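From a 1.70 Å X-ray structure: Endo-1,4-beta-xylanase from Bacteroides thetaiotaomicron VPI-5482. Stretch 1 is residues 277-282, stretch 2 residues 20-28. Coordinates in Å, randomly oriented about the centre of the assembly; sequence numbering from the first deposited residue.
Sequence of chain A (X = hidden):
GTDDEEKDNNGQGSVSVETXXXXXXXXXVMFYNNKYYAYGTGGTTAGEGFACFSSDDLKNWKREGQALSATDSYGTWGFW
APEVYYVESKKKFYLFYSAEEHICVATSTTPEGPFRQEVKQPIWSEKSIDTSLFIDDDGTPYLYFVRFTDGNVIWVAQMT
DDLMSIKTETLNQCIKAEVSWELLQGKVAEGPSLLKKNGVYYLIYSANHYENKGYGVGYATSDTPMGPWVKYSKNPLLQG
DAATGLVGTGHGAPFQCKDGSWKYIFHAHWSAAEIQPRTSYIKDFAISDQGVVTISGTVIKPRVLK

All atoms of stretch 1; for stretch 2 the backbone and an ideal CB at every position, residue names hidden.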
ATOM      1  N   PRO A 277       3.721  18.088  -3.840  1.00 14.54           N
ATOM      2  CA  PRO A 277       2.915  16.893  -3.651  1.00 13.61           C
ATOM      3  C   PRO A 277       3.782  15.659  -3.889  1.00 12.55           C
ATOM      4  O   PRO A 277       4.637  15.665  -4.783  1.00 10.61           O
ATOM      5  CB  PRO A 277       1.811  17.044  -4.706  1.00 13.77           C
ATOM      6  CG  PRO A 277       2.437  17.794  -5.807  1.00 13.54           C
ATOM      7  CD  PRO A 277       3.583  18.602  -5.220  1.00 15.28           C
ATOM      8  N   ARG A 278       3.636  14.631  -3.062  1.00 10.62           N
ATOM      9  CA  ARG A 278       4.308  13.362  -3.355  1.00 10.50           C
ATOM     10  C   ARG A 278       3.721  12.754  -4.650  1.00  9.97           C
ATOM     11  O   ARG A 278       2.527  12.943  -4.967  1.00 10.91           O
ATOM     12  CB  ARG A 278       4.195  12.391  -2.187  1.00 10.84           C
ATOM     13  CG  ARG A 278       4.966  12.850  -0.940  1.00 11.92           C
ATOM     14  CD  ARG A 278       4.610  12.021   0.278  1.00 13.72           C
ATOM     15  NE  ARG A 278       3.207  12.279   0.639  1.00 14.73           N
ATOM     16  CZ  ARG A 278       2.446  11.517   1.439  1.00 19.45           C
ATOM     17  NH1 ARG A 278       2.917  10.401   2.002  1.00 19.73           N
ATOM     18  NH2 ARG A 278       1.184  11.890   1.662  1.00 18.33           N
ATOM     19  N   THR A 279       4.576  12.057  -5.393  1.00  9.35           N
ATOM     20  CA  THR A 279       4.223  11.384  -6.648  1.00  9.30           C
ATOM     21  C   THR A 279       4.841  10.000  -6.646  1.00  9.41           C
ATOM     22  O   THR A 279       5.738   9.723  -5.847  1.00 10.57           O
ATOM     23  CB  THR A 279       4.640  12.205  -7.886  1.00  9.32           C
ATOM     24  OG1 THR A 279       6.041  12.032  -8.147  1.00  8.34           O
ATOM     25  CG2 THR A 279       4.307  13.711  -7.703  1.00 10.51           C
ATOM     26  N   SER A 280       4.364   9.126  -7.537  1.00  9.15           N
ATOM     27  CA  SER A 280       4.752   7.726  -7.526  1.00  9.18           C
ATOM     28  C   SER A 280       5.606   7.281  -8.695  1.00  9.19           C
ATOM     29  O   SER A 280       5.570   7.882  -9.765  1.00  9.70           O
ATOM     30  CB  SER A 280       3.516   6.853  -7.340  1.00  9.47           C
ATOM     31  OG  SER A 280       3.044   7.011  -6.012  1.00  8.22           O
ATOM     32  N   TYR A 281       6.382   6.236  -8.427  1.00 10.40           N
ATOM     33  CA  TYR A 281       7.439   5.682  -9.298  1.00 10.06           C
ATOM     34  C   TYR A 281       7.438   4.155  -9.195  1.00 10.54           C
ATOM     35  O   TYR A 281       6.875   3.589  -8.260  1.00  9.86           O
ATOM     36  CB  TYR A 281       8.808   6.216  -8.855  1.00 10.44           C
ATOM     37  CG  TYR A 281       8.926   7.727  -8.947  1.00  9.47           C
ATOM     38  CD1 TYR A 281       9.283   8.330 -10.146  1.00  8.94           C
ATOM     39  CD2 TYR A 281       8.635   8.555  -7.850  1.00  9.28           C
ATOM     40  CE1 TYR A 281       9.364   9.708 -10.259  1.00  8.84           C
ATOM     41  CE2 TYR A 281       8.702   9.935  -7.936  1.00  7.81           C
ATOM     42  CZ  TYR A 281       9.065  10.514  -9.174  1.00  9.54           C
ATOM     43  OH  TYR A 281       9.150  11.875  -9.279  1.00 10.12           O
ATOM     44  N   ILE A 282       8.083   3.494 -10.152  1.00 10.81           N
ATOM     45  CA  ILE A 282       8.142   2.020 -10.201  1.00 11.30           C
ATOM     46  C   ILE A 282       9.575   1.480 -10.410  1.00 12.10           C
ATOM     47  O   ILE A 282      10.299   1.957 -11.276  1.00 12.01           O
ATOM     48  CB  ILE A 282       7.231   1.479 -11.288  1.00 11.57           C
ATOM     49  CG1 ILE A 282       5.749   1.806 -11.006  1.00 11.98           C
ATOM     50  CG2 ILE A 282       7.394  -0.060 -11.445  1.00 12.79           C
ATOM     51  CD1 ILE A 282       4.835   1.473 -12.194  1.00 15.93           C
ATOM     52  N   UNK A  20       3.408  15.226 -15.910  1.00 12.69           N
ATOM     53  CA  UNK A  20       4.620  14.382 -16.074  1.00 13.18           C
ATOM     54  C   UNK A  20       4.919  13.466 -14.866  1.00 13.67           C
ATOM     55  O   UNK A  20       6.021  12.957 -14.734  1.00 14.89           O
ATOM     56  CB  UNK A  20       5.832  15.282 -16.321  1.00 13.18           C
ATOM     57  N   UNK A  21       3.941  13.259 -13.989  1.00 14.70           N
ATOM     58  CA  UNK A  21       4.088  12.448 -12.775  1.00 14.49           C
ATOM     59  C   UNK A  21       2.832  11.640 -12.595  1.00 14.13           C
ATOM     60  O   UNK A  21       1.843  11.902 -13.263  1.00 15.00           O
ATOM     61  CB  UNK A  21       4.359  13.313 -11.542  1.00 14.49           C
ATOM     62  N   UNK A  22       2.871  10.663 -11.702  1.00 13.40           N
ATOM     63  CA  UNK A  22       1.654   9.941 -11.283  1.00 12.91           C
ATOM     64  C   UNK A  22       1.372  10.555  -9.896  1.00 12.27           C
ATOM     65  O   UNK A  22       2.011  10.176  -8.898  1.00 12.68           O
ATOM     66  CB  UNK A  22       1.832   8.422 -11.244  1.00 12.91           C
ATOM     67  N   UNK A  23       0.410  11.499  -9.823  1.00 11.52           N
ATOM     68  CA  UNK A  23       0.294  12.348  -8.658  1.00 10.69           C
ATOM     69  C   UNK A  23      -0.422  11.760  -7.440  1.00  9.44           C
ATOM     70  O   UNK A  23      -1.407  12.336  -6.955  1.00  8.98           O
ATOM     71  CB  UNK A  23      -0.431  13.630  -9.074  1.00 10.69           C
ATOM     72  N   UNK A  24       0.100  10.654  -6.926  1.00  8.73           N
ATOM     73  CA  UNK A  24      -0.447  10.005  -5.700  1.00  8.92           C
ATOM     74  C   UNK A  24       0.683   9.619  -4.741  1.00  9.39           C
ATOM     75  O   UNK A  24       1.846   9.447  -5.155  1.00  8.42           O
ATOM     76  CB  UNK A  24      -1.262   8.762  -6.064  1.00  8.92           C
ATOM     77  N   UNK A  25       0.312   9.493  -3.466  1.00  8.98           N
ATOM     78  CA  UNK A  25       1.174   8.948  -2.422  1.00  8.80           C
ATOM     79  C   UNK A  25       0.600   7.564  -2.054  1.00  9.55           C
ATOM     80  O   UNK A  25      -0.489   7.175  -2.498  1.00  9.56           O
ATOM     81  CB  UNK A  25       1.245   9.877  -1.208  1.00  8.80           C
ATOM     82  N   UNK A  26       1.351   6.838  -1.243  1.00  8.68           N
ATOM     83  CA  UNK A  26       0.958   5.523  -0.705  1.00  8.20           C
ATOM     84  C   UNK A  26       0.371   4.586  -1.780  1.00  8.28           C
ATOM     85  O   UNK A  26      -0.713   3.984  -1.564  1.00  8.44           O
ATOM     86  CB  UNK A  26      -0.065   5.713   0.417  1.00  8.20           C
ATOM     87  N   UNK A  27       1.027   4.516  -2.969  1.00  7.35           N
ATOM     88  CA  UNK A  27       0.457   3.789  -4.084  1.00  7.67           C
ATOM     89  C   UNK A  27       0.257   2.280  -3.949  1.00  7.78           C
ATOM     90  O   UNK A  27       0.994   1.581  -3.230  1.00  7.18           O
ATOM     91  CB  UNK A  27       1.349   4.037  -5.302  1.00  7.67           C
ATOM     92  N   UNK A  28      -0.800   1.824  -4.623  1.00  8.32           N
ATOM     93  CA  UNK A  28      -1.104   0.409  -4.792  1.00  8.53           C
ATOM     94  C   UNK A  28      -1.536   0.138  -6.237  1.00  9.12           C
ATOM     95  O   UNK A  28      -2.379   0.866  -6.755  1.00 10.21           O
ATOM     96  CB  UNK A  28      -2.194  -0.029  -3.811  1.00  8.53           C
TER

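Position 20 has nothing of stretch 1 within reach of its ideal CB. The visible atoms set no preference. The residue is Asn20, and it makes no contact here.

Position 21 points its CA-to-CB bond toward stretch 1, and the ideal CB lies 3.8 Å from Thr279 CB. Tyr281 OH is 5.5 Å from the ideal CB of 21. A long or flat side chain could lie along these two residues. The residue is Tyr21. Its CD2 sits 3.8 Å from Thr279 OG1 and 3.9 Å from Tyr281 OH, which meets the ring at its edge.

Position 22 points sideways, and its carbonyl O accepts a hydrogen bond: Ser280 N donates to it at 2.9 Å. Many side chains would fit, a branched aliphatic one among them. The residue is Leu22; its CD2 comes to 4.4 Å from Ser280 CB. Water 1 accepts from Leu22 N, donates to Ser280 O and also hydrogen-bonds Thr279 OG1, so it bridges the two chains.

Position 23 points away from stretch 1, so it could carry many side chains. Its phi of -81° is compatible with proline but does not demand it. The residue is Pro23. Water 2 links Arg278 O to Pro23 O, the latter bond weak.

Position 24 also points away, so stretch 1 leaves the choice wide. Its carbonyl O matters more: Ser280 OG donates to it at 2.8 Å. The backbone N of 24 donates to Leu22 O, 2.8 Å, across a tight turn at 23. The residue is Ile24, whose CG1 still reaches 3.6 Å from Ser280 OG.

Position 25 points toward stretch 1, straight at the Arg278 guanidinium. The ideal CB is already 3.3 Å from Arg278 CZ. Little room remains in that direction, so a small residue suits. The residue is Ala25, and its methyl packs over one face of the guanidinium, Ala25 CB to Arg278 CZ 3.4 Å.

Position 26 has phi/psi of 46/45, a left-handed conformation that Gly, Asn and Asp adopt more readily than most. CA-to-CB points sideways, so only a side chain reaching further would near Arg278, whose charge favours an acid. The residue is Asp26. Asp26 OD1 forms a long salt bridge to Arg278 NH1, 3.8 Å. Water 3 joins Asp26 OD1 to Arg278 NH1, its bond to NH1 weak; water 4 joins Asp26 OD2 to the same nitrogen.

Position 27 points toward stretch 1, with its ideal CB 3.5 Å from Ser280 OG. A compact side chain suits, and phi of -64° allows proline. The residue is Pro27; its CG lies 3.2 Å from Ser280 OG.

Position 28 is out of reach. The residue is Tyr28.

Stretch 2 20-28: NYLPIADPY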
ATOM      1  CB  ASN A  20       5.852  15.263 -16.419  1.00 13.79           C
ATOM      2  CG  ASN A  20       5.773  15.854 -17.827  1.00 14.12           C
ATOM      3  OD1 ASN A  20       5.402  15.163 -18.781  1.00 15.57           O
ATOM      4  ND2 ASN A  20       6.171  17.122 -17.970  1.00 13.87           N
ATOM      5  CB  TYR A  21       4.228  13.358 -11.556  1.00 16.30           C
ATOM      6  CG  TYR A  21       5.309  14.342 -11.715  1.00 18.68           C
ATOM      7  CD1 TYR A  21       5.053  15.581 -12.306  1.00 20.41           C
ATOM      8  CD2 TYR A  21       6.632  14.029 -11.344  1.00 21.56           C
ATOM      9  CE1 TYR A  21       6.080  16.488 -12.519  1.00 23.25           C
ATOM     10  CE2 TYR A  21       7.661  14.938 -11.546  1.00 23.43           C
ATOM     11  CZ  TYR A  21       7.381  16.170 -12.122  1.00 23.84           C
ATOM     12  OH  TYR A  21       8.388  17.080 -12.299  1.00 25.70           O
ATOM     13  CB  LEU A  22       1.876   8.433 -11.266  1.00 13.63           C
ATOM     14  CG  LEU A  22       0.649   7.663 -10.781  1.00 13.60           C
ATOM     15  CD1 LEU A  22      -0.614   8.065 -11.561  1.00 13.46           C
ATOM     16  CD2 LEU A  22       0.886   6.174 -10.850  1.00 14.69           C
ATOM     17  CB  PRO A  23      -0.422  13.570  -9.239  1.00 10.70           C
ATOM     18  CG  PRO A  23      -1.360  12.988 -10.199  1.00 11.29           C
ATOM     19  CD  PRO A  23      -0.638  11.841 -10.827  1.00 11.47           C
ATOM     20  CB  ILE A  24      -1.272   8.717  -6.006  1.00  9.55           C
ATOM     21  CG1 ILE A  24      -0.423   7.661  -6.769  1.00  9.66           C
ATOM     22  CG2 ILE A  24      -2.535   9.060  -6.819  1.00  8.79           C
ATOM     23  CD1 ILE A  24      -1.148   6.373  -7.155  1.00 10.39           C
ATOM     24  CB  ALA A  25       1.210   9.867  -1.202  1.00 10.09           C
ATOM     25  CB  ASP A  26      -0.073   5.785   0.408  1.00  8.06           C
ATOM     26  CG  ASP A  26       0.397   6.817   1.449  1.00  8.46           C
ATOM     27  OD1 ASP A  26       1.620   6.877   1.789  1.00  5.28           O
ATOM     28  OD2 ASP A  26      -0.469   7.555   1.974  1.00  8.86           O
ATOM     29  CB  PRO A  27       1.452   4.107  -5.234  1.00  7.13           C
ATOM     30  CG  PRO A  27       2.741   4.174  -4.523  1.00  6.76           C
ATOM     31  CD  PRO A  27       2.357   5.036  -3.356  1.00  6.79           C
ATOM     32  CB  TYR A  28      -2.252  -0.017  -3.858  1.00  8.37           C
ATOM     33  CG  TYR A  28      -2.482  -1.496  -3.910  1.00  6.49           C
ATOM     34  CD1 TYR A  28      -1.780  -2.355  -3.066  1.00  9.49           C
ATOM     35  CD2 TYR A  28      -3.353  -2.060  -4.872  1.00  7.35           C
ATOM     36  CE1 TYR A  28      -1.964  -3.773  -3.150  1.00 10.41           C
ATOM     37  CE2 TYR A  28      -3.549  -3.458  -4.948  1.00 12.05           C
ATOM     38  CZ  TYR A  28      -2.860  -4.296  -4.109  1.00 11.20           C
ATOM     39  OH  TYR A  28      -3.048  -5.649  -4.218  1.00 12.56           O
TER
HETATM   40  O   HOH W   1       5.641  10.522 -10.370  1.00 13.82           O
HETATM   41  O   HOH W   2       0.000  13.924  -4.248  1.00 21.57           O
HETATM   42  O   HOH W   3       3.128   7.987   3.734  1.00 11.84           O
HETATM   43  O   HOH W   4       0.371   9.523   3.574  1.00 14.34           O
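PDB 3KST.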